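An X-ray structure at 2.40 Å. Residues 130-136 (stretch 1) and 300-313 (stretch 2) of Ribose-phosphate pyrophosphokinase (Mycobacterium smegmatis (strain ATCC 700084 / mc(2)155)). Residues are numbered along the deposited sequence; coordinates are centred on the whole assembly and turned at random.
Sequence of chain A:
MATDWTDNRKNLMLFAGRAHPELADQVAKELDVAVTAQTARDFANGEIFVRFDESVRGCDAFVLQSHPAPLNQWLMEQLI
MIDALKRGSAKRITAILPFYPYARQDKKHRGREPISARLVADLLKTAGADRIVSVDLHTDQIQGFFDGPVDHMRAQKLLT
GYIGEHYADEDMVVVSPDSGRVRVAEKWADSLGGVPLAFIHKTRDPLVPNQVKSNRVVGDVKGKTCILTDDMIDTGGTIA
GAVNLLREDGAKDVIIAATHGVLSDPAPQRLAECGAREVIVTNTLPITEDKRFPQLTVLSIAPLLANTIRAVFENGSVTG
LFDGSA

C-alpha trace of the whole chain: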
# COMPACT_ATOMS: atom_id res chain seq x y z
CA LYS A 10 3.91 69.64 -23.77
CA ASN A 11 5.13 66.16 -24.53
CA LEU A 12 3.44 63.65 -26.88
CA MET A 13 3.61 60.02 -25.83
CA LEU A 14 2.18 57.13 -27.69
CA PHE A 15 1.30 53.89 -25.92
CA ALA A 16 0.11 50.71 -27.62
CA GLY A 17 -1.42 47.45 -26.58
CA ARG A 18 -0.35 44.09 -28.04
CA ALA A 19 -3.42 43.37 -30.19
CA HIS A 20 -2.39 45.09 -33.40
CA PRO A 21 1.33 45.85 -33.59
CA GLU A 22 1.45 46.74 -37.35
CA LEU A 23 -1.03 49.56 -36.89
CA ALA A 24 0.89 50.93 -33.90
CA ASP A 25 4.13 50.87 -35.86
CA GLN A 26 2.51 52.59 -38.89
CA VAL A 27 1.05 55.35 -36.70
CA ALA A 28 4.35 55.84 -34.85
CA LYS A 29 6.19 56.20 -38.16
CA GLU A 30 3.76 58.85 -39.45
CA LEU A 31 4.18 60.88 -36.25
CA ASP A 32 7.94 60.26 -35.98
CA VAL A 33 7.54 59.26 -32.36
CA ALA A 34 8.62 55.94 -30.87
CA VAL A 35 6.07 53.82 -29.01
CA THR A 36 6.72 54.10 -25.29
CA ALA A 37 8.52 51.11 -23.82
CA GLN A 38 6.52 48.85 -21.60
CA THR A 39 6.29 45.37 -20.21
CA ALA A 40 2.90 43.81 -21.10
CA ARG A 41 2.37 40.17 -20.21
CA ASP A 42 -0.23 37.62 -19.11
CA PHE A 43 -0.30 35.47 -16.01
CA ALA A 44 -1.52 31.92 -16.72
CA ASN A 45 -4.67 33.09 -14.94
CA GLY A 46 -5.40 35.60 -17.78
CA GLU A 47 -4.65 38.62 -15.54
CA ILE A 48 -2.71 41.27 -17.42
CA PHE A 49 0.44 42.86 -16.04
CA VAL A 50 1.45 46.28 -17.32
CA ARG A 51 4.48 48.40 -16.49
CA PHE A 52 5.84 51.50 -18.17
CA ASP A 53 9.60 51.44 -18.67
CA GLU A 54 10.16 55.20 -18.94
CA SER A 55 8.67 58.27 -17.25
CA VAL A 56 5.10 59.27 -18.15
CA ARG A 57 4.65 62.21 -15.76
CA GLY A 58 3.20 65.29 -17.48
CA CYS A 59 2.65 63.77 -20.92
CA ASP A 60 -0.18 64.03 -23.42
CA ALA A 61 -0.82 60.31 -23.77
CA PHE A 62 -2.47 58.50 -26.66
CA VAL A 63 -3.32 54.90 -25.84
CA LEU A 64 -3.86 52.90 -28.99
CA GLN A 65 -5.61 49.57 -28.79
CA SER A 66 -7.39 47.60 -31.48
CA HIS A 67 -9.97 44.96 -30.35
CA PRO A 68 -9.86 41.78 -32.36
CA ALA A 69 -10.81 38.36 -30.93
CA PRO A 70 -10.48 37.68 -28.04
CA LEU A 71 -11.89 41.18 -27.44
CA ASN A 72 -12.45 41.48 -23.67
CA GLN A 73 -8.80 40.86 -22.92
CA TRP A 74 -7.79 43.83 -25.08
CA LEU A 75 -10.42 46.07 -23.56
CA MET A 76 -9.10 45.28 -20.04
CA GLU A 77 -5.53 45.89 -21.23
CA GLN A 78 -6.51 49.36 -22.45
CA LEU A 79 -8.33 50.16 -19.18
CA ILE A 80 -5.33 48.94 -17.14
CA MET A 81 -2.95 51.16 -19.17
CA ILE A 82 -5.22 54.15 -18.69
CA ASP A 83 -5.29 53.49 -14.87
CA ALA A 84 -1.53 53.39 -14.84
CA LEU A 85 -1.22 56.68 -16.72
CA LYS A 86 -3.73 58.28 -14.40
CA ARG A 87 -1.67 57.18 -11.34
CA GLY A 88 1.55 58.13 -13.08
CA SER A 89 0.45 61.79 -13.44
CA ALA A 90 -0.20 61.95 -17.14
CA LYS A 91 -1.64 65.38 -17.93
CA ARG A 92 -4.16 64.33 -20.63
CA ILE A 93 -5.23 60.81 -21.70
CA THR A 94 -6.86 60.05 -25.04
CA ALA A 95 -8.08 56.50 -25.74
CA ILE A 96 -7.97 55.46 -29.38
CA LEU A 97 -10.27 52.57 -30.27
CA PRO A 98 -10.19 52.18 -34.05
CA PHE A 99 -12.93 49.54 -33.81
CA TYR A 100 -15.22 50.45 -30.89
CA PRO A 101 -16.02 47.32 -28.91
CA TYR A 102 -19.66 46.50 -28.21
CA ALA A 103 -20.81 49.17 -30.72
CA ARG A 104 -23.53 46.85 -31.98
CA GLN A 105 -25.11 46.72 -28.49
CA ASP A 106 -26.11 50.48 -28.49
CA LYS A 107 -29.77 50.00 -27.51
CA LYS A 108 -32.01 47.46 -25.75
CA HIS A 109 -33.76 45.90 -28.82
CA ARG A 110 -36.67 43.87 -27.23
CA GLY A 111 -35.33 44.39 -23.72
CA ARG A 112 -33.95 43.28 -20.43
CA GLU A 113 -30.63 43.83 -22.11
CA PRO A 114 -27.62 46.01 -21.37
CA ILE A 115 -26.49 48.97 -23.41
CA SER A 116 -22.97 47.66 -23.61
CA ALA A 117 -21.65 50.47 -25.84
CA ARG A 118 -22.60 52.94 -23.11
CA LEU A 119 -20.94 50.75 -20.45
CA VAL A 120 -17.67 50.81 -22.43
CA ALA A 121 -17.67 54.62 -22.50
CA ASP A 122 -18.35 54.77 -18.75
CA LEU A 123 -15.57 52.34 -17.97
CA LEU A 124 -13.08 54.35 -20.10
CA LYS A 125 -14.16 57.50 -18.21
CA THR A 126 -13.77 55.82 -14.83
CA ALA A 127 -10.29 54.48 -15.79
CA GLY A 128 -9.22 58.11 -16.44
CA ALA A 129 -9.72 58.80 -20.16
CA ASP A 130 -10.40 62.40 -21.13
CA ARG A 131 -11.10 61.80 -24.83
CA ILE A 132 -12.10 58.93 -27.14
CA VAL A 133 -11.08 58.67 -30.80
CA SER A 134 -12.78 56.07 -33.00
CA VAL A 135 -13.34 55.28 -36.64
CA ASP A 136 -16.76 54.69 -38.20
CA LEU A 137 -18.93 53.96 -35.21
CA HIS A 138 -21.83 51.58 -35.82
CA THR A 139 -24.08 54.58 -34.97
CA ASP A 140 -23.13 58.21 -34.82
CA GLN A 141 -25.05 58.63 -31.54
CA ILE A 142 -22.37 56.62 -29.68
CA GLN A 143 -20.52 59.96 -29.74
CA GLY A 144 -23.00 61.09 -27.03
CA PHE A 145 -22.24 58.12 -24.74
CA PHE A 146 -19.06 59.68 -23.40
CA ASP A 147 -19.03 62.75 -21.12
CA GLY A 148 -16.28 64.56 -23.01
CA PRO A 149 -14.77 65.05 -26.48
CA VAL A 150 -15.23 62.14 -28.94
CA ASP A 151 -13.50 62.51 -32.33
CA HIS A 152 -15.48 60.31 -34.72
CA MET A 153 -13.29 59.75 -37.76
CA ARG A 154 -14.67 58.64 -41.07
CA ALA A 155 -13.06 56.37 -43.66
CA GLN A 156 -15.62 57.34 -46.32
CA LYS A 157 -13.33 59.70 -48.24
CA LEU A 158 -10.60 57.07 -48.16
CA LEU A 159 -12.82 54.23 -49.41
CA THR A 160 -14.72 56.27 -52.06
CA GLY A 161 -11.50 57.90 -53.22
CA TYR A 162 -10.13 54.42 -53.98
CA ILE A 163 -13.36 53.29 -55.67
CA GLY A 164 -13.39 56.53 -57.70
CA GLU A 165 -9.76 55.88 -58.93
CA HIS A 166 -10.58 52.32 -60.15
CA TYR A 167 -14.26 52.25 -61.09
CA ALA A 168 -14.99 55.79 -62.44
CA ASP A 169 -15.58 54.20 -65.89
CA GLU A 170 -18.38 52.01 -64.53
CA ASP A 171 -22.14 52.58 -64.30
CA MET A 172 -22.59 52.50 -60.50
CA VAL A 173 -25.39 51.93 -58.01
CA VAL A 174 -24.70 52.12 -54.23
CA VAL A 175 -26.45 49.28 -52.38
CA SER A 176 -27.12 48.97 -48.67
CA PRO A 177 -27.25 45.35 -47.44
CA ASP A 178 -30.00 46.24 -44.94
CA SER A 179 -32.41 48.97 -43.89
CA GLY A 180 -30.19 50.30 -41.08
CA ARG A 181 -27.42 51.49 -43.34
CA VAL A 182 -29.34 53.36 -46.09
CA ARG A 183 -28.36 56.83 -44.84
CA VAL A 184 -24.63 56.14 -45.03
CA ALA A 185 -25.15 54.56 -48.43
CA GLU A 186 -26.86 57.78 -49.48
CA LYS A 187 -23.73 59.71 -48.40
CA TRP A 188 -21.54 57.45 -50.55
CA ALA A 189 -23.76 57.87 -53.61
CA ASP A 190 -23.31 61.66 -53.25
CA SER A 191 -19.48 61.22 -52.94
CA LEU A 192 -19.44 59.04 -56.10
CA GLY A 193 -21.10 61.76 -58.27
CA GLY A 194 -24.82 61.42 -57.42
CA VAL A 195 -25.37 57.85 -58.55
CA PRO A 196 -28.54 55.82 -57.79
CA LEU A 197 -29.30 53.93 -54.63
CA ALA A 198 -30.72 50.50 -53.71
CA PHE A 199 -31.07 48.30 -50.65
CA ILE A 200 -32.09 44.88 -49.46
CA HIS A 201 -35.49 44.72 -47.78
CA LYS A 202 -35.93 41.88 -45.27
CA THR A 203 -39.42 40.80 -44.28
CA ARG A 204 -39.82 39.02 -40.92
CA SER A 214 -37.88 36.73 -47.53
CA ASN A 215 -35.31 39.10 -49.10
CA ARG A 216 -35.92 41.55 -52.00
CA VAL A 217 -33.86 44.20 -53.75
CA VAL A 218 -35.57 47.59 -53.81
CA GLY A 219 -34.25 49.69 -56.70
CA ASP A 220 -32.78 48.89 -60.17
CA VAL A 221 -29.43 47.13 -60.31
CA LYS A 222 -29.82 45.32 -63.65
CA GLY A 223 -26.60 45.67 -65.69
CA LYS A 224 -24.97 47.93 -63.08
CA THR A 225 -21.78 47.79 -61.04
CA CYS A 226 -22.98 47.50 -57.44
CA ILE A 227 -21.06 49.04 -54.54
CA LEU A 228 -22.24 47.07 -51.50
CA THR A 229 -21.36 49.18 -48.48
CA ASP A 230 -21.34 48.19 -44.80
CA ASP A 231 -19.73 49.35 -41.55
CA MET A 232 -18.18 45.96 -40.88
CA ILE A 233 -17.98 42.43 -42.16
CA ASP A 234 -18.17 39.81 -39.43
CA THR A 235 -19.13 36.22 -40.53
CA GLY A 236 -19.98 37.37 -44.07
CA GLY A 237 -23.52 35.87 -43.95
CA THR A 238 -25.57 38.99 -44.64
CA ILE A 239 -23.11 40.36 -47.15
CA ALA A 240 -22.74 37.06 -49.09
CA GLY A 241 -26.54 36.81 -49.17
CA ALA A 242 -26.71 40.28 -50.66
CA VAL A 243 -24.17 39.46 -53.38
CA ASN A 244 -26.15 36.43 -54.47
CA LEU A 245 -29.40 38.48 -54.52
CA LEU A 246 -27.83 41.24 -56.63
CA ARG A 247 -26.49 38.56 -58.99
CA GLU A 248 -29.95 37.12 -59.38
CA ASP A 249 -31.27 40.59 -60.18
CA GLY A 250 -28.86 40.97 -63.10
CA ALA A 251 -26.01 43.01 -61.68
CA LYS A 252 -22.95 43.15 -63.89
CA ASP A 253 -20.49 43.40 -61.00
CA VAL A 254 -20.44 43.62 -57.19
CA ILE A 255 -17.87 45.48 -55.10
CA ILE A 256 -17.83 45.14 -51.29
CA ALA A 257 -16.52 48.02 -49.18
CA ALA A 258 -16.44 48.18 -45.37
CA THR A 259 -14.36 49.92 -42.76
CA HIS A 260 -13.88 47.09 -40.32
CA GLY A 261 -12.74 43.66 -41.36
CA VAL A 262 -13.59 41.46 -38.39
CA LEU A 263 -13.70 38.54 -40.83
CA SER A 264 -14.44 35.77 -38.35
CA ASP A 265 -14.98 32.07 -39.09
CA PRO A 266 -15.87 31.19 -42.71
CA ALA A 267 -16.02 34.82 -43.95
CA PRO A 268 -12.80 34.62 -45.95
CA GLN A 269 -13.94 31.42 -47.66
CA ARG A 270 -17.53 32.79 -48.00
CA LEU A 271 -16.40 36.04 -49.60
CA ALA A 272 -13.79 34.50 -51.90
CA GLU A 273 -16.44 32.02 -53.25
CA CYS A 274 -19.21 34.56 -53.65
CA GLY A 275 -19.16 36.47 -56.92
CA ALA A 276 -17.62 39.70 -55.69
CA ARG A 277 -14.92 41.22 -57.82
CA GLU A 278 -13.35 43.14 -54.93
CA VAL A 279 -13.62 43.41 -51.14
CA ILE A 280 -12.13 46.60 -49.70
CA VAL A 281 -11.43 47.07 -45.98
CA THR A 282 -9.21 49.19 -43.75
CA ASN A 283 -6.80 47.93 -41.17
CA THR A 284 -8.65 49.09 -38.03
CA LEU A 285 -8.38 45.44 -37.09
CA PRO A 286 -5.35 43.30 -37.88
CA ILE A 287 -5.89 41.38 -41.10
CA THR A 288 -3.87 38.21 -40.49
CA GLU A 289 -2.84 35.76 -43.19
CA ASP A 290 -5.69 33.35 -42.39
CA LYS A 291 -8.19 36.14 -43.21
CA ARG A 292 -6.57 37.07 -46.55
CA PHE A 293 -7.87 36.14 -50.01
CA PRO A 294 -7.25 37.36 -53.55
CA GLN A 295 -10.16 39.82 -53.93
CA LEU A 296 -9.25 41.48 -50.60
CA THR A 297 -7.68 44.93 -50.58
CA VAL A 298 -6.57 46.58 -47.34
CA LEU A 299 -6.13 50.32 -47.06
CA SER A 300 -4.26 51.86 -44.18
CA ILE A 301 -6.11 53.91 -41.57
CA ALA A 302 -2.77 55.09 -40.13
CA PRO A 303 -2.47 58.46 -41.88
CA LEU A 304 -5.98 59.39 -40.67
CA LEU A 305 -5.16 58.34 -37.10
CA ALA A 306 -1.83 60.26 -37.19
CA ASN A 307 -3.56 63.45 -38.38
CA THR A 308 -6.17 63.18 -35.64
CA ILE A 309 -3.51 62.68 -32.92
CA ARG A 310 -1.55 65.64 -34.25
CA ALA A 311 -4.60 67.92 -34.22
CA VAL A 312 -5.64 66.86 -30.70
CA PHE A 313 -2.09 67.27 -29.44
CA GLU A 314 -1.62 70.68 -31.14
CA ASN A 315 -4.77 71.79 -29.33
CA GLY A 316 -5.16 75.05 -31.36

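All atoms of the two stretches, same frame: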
# COMPACT_ATOMS: atom_id res chain seq x y z
N ASP A 130 -9.85 61.09 -20.90
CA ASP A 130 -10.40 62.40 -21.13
C ASP A 130 -11.03 62.55 -22.52
O ASP A 130 -11.87 63.39 -22.73
CB ASP A 130 -9.29 63.43 -20.91
CG ASP A 130 -8.65 63.32 -19.48
OD1 ASP A 130 -9.44 63.45 -18.47
OD2 ASP A 130 -7.38 63.11 -19.36
N ARG A 131 -10.64 61.70 -23.46
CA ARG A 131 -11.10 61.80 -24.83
C ARG A 131 -11.12 60.39 -25.43
O ARG A 131 -10.38 59.53 -25.01
CB ARG A 131 -10.13 62.66 -25.58
CG ARG A 131 -10.47 62.84 -27.05
CD ARG A 131 -9.45 63.64 -27.80
NE ARG A 131 -9.55 65.05 -27.44
CZ ARG A 131 -8.91 65.66 -26.45
NH1 ARG A 131 -8.02 65.01 -25.69
NH2 ARG A 131 -9.11 66.97 -26.25
N ILE A 132 -12.03 60.16 -26.37
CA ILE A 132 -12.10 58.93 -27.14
C ILE A 132 -12.01 59.28 -28.63
O ILE A 132 -12.66 60.21 -29.09
CB ILE A 132 -13.40 58.19 -26.87
CG1 ILE A 132 -13.40 57.65 -25.46
CG2 ILE A 132 -13.57 57.03 -27.82
CD1 ILE A 132 -14.73 57.04 -25.06
N VAL A 133 -11.20 58.54 -29.36
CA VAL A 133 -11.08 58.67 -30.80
C VAL A 133 -11.44 57.31 -31.40
O VAL A 133 -10.89 56.27 -30.99
CB VAL A 133 -9.67 58.97 -31.21
CG1 VAL A 133 -9.52 58.91 -32.71
CG2 VAL A 133 -9.27 60.34 -30.70
N SER A 134 -12.35 57.31 -32.36
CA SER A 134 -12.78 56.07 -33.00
C SER A 134 -13.04 56.28 -34.47
O SER A 134 -13.16 57.42 -34.94
CB SER A 134 -14.02 55.58 -32.28
OG SER A 134 -14.17 54.18 -32.43
N VAL A 135 -13.12 55.19 -35.21
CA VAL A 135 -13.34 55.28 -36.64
C VAL A 135 -14.64 54.58 -36.96
O VAL A 135 -14.79 53.41 -36.62
CB VAL A 135 -12.20 54.60 -37.45
CG1 VAL A 135 -12.41 54.79 -38.96
CG2 VAL A 135 -10.84 55.15 -37.03
N ASP A 136 -15.52 55.26 -37.69
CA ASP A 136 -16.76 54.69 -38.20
C ASP A 136 -17.56 53.84 -37.21
O ASP A 136 -17.74 52.61 -37.36
CB ASP A 136 -16.55 53.96 -39.54
CG ASP A 136 -16.36 54.94 -40.73
OD1 ASP A 136 -17.10 55.97 -40.83
OD2 ASP A 136 -15.46 54.70 -41.56
N SER A 300 -4.72 51.51 -45.50
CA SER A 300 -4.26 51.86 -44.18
C SER A 300 -5.09 52.99 -43.59
O SER A 300 -5.29 53.99 -44.24
CB SER A 300 -2.80 52.29 -44.20
OG SER A 300 -2.32 52.39 -42.85
N ILE A 301 -5.49 52.84 -42.34
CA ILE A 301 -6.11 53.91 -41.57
C ILE A 301 -5.06 54.78 -40.82
O ILE A 301 -5.42 55.74 -40.17
CB ILE A 301 -7.15 53.32 -40.57
CG1 ILE A 301 -8.25 54.33 -40.31
CG2 ILE A 301 -6.53 52.83 -39.26
CD1 ILE A 301 -9.31 54.28 -41.39
N ALA A 302 -3.78 54.43 -40.91
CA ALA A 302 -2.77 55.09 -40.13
C ALA A 302 -2.65 56.57 -40.38
O ALA A 302 -2.50 57.33 -39.41
CB ALA A 302 -1.43 54.41 -40.29
N PRO A 303 -2.64 57.01 -41.65
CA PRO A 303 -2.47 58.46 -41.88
C PRO A 303 -3.60 59.29 -41.25
O PRO A 303 -3.34 60.36 -40.70
CB PRO A 303 -2.48 58.59 -43.38
CG PRO A 303 -2.03 57.24 -43.89
CD PRO A 303 -2.64 56.26 -42.93
N LEU A 304 -4.82 58.77 -41.30
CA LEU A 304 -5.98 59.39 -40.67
C LEU A 304 -5.83 59.46 -39.13
O LEU A 304 -6.09 60.50 -38.52
CB LEU A 304 -7.25 58.63 -41.06
CG LEU A 304 -8.60 59.16 -40.58
CD1 LEU A 304 -8.90 60.57 -41.14
CD2 LEU A 304 -9.72 58.18 -40.97
N LEU A 305 -5.42 58.35 -38.51
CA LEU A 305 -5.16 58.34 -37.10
C LEU A 305 -4.03 59.30 -36.73
O LEU A 305 -4.16 60.00 -35.74
CB LEU A 305 -4.84 56.94 -36.59
CG LEU A 305 -6.05 56.02 -36.45
CD1 LEU A 305 -5.61 54.72 -35.82
CD2 LEU A 305 -7.18 56.63 -35.61
N ALA A 306 -2.95 59.35 -37.50
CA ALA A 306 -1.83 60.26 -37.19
C ALA A 306 -2.25 61.72 -37.27
O ALA A 306 -1.88 62.49 -36.41
CB ALA A 306 -0.64 59.99 -38.08
N ASN A 307 -3.04 62.08 -38.27
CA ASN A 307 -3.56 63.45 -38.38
C ASN A 307 -4.47 63.84 -37.23
O ASN A 307 -4.39 64.97 -36.76
CB ASN A 307 -4.34 63.67 -39.66
CG ASN A 307 -3.48 64.09 -40.81
OD1 ASN A 307 -3.10 65.25 -40.91
ND2 ASN A 307 -3.20 63.17 -41.70
N THR A 308 -5.31 62.91 -36.78
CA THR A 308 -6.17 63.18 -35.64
C THR A 308 -5.38 63.37 -34.35
O THR A 308 -5.68 64.29 -33.59
CB THR A 308 -7.19 62.05 -35.42
OG1 THR A 308 -7.92 61.84 -36.62
CG2 THR A 308 -8.19 62.44 -34.36
N ILE A 309 -4.38 62.53 -34.10
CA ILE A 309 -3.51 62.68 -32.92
C ILE A 309 -2.78 64.02 -32.95
O ILE A 309 -2.71 64.70 -31.94
CB ILE A 309 -2.47 61.53 -32.82
CG1 ILE A 309 -3.21 60.23 -32.55
CG2 ILE A 309 -1.42 61.77 -31.75
CD1 ILE A 309 -2.31 59.00 -32.56
N ARG A 310 -2.29 64.40 -34.12
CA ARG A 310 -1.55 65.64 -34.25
C ARG A 310 -2.45 66.84 -33.93
O ARG A 310 -2.05 67.75 -33.21
CB ARG A 310 -0.99 65.75 -35.66
CG ARG A 310 0.20 66.67 -35.85
CD ARG A 310 1.21 66.31 -37.01
NE ARG A 310 0.76 66.04 -38.42
CZ ARG A 310 0.91 64.92 -39.15
NH1 ARG A 310 1.44 63.81 -38.64
NH2 ARG A 310 0.47 64.89 -40.40
N ALA A 311 -3.67 66.82 -34.44
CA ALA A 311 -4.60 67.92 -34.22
C ALA A 311 -5.07 68.02 -32.75
O ALA A 311 -5.20 69.11 -32.21
CB ALA A 311 -5.81 67.76 -35.11
N VAL A 312 -5.31 66.89 -32.13
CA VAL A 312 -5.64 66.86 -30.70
C VAL A 312 -4.49 67.38 -29.87
O VAL A 312 -4.69 68.21 -28.96
CB VAL A 312 -6.02 65.44 -30.22
CG1 VAL A 312 -6.10 65.34 -28.71
CG2 VAL A 312 -7.36 65.02 -30.85
N PHE A 313 -3.29 66.87 -30.17
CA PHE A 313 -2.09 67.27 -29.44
C PHE A 313 -1.79 68.76 -29.62
O PHE A 313 -1.44 69.43 -28.65
CB PHE A 313 -0.88 66.44 -29.89
CG PHE A 313 0.40 66.83 -29.23
CD1 PHE A 313 0.54 66.69 -27.86
CD2 PHE A 313 1.44 67.39 -29.96
CE1 PHE A 313 1.72 67.08 -27.22
CE2 PHE A 313 2.62 67.78 -29.33
CZ PHE A 313 2.76 67.62 -27.96

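Strand 131-135 and helix 302-313 pack side by side, running nearly antiparallel: their N-to-C directions differ by 158° and their axes come within 10.4 Å. No hydrogen bond crosses between them, so the contact, which buries about 300 Å² in all, rests on side-chain packing.

Apolar contacts form its centre. In an extended strand alternate residues face the same way, and here R131, V133 and V135 direct their CA-to-CB bonds toward the helix, while S134 points away and its OG is hydrogen-bonded elsewhere in the structure. V135 meets the start of stretch 2: its CG1 lies 4.0 Å from CD1 of I301, and its CG2 4.2 Å from CD2 of L305. The CB of L305 points sideways, but with chi1 m and chi2 t its end comes nearer the strand, and the same CD2 is 4.4 Å from CG1 of V133. One turn further along, CG2 of T308 approaches CG1 of V133 at 4.1 Å. Short, beta-branched valines suit a strand and give the helix a compact apolar surface to pack against.

T308 brings a hydroxyl into this buried setting, and the helix itself satisfies it: OG1 donates to O of L304 at 3.0 Å. Its methyl is thereby left to serve the packing.

At the other end the contact becomes mixed. R131, extended through chi1 and chi2 (both t) before turning at chi3 (m), places its guanidinium so that CG1 of V312 lies over one face, 3.6 Å from NH1. The flat face of a guanidinium tolerates an apolar neighbour, and NH1 still finds a hydrogen bond elsewhere in the structure.

Local bonds set up the helix that presents these groups. OG of S300 accepts from N of A302 at 3.2 Å, capping a backbone NH at the helix start, where no preceding turn supplies a carbonyl.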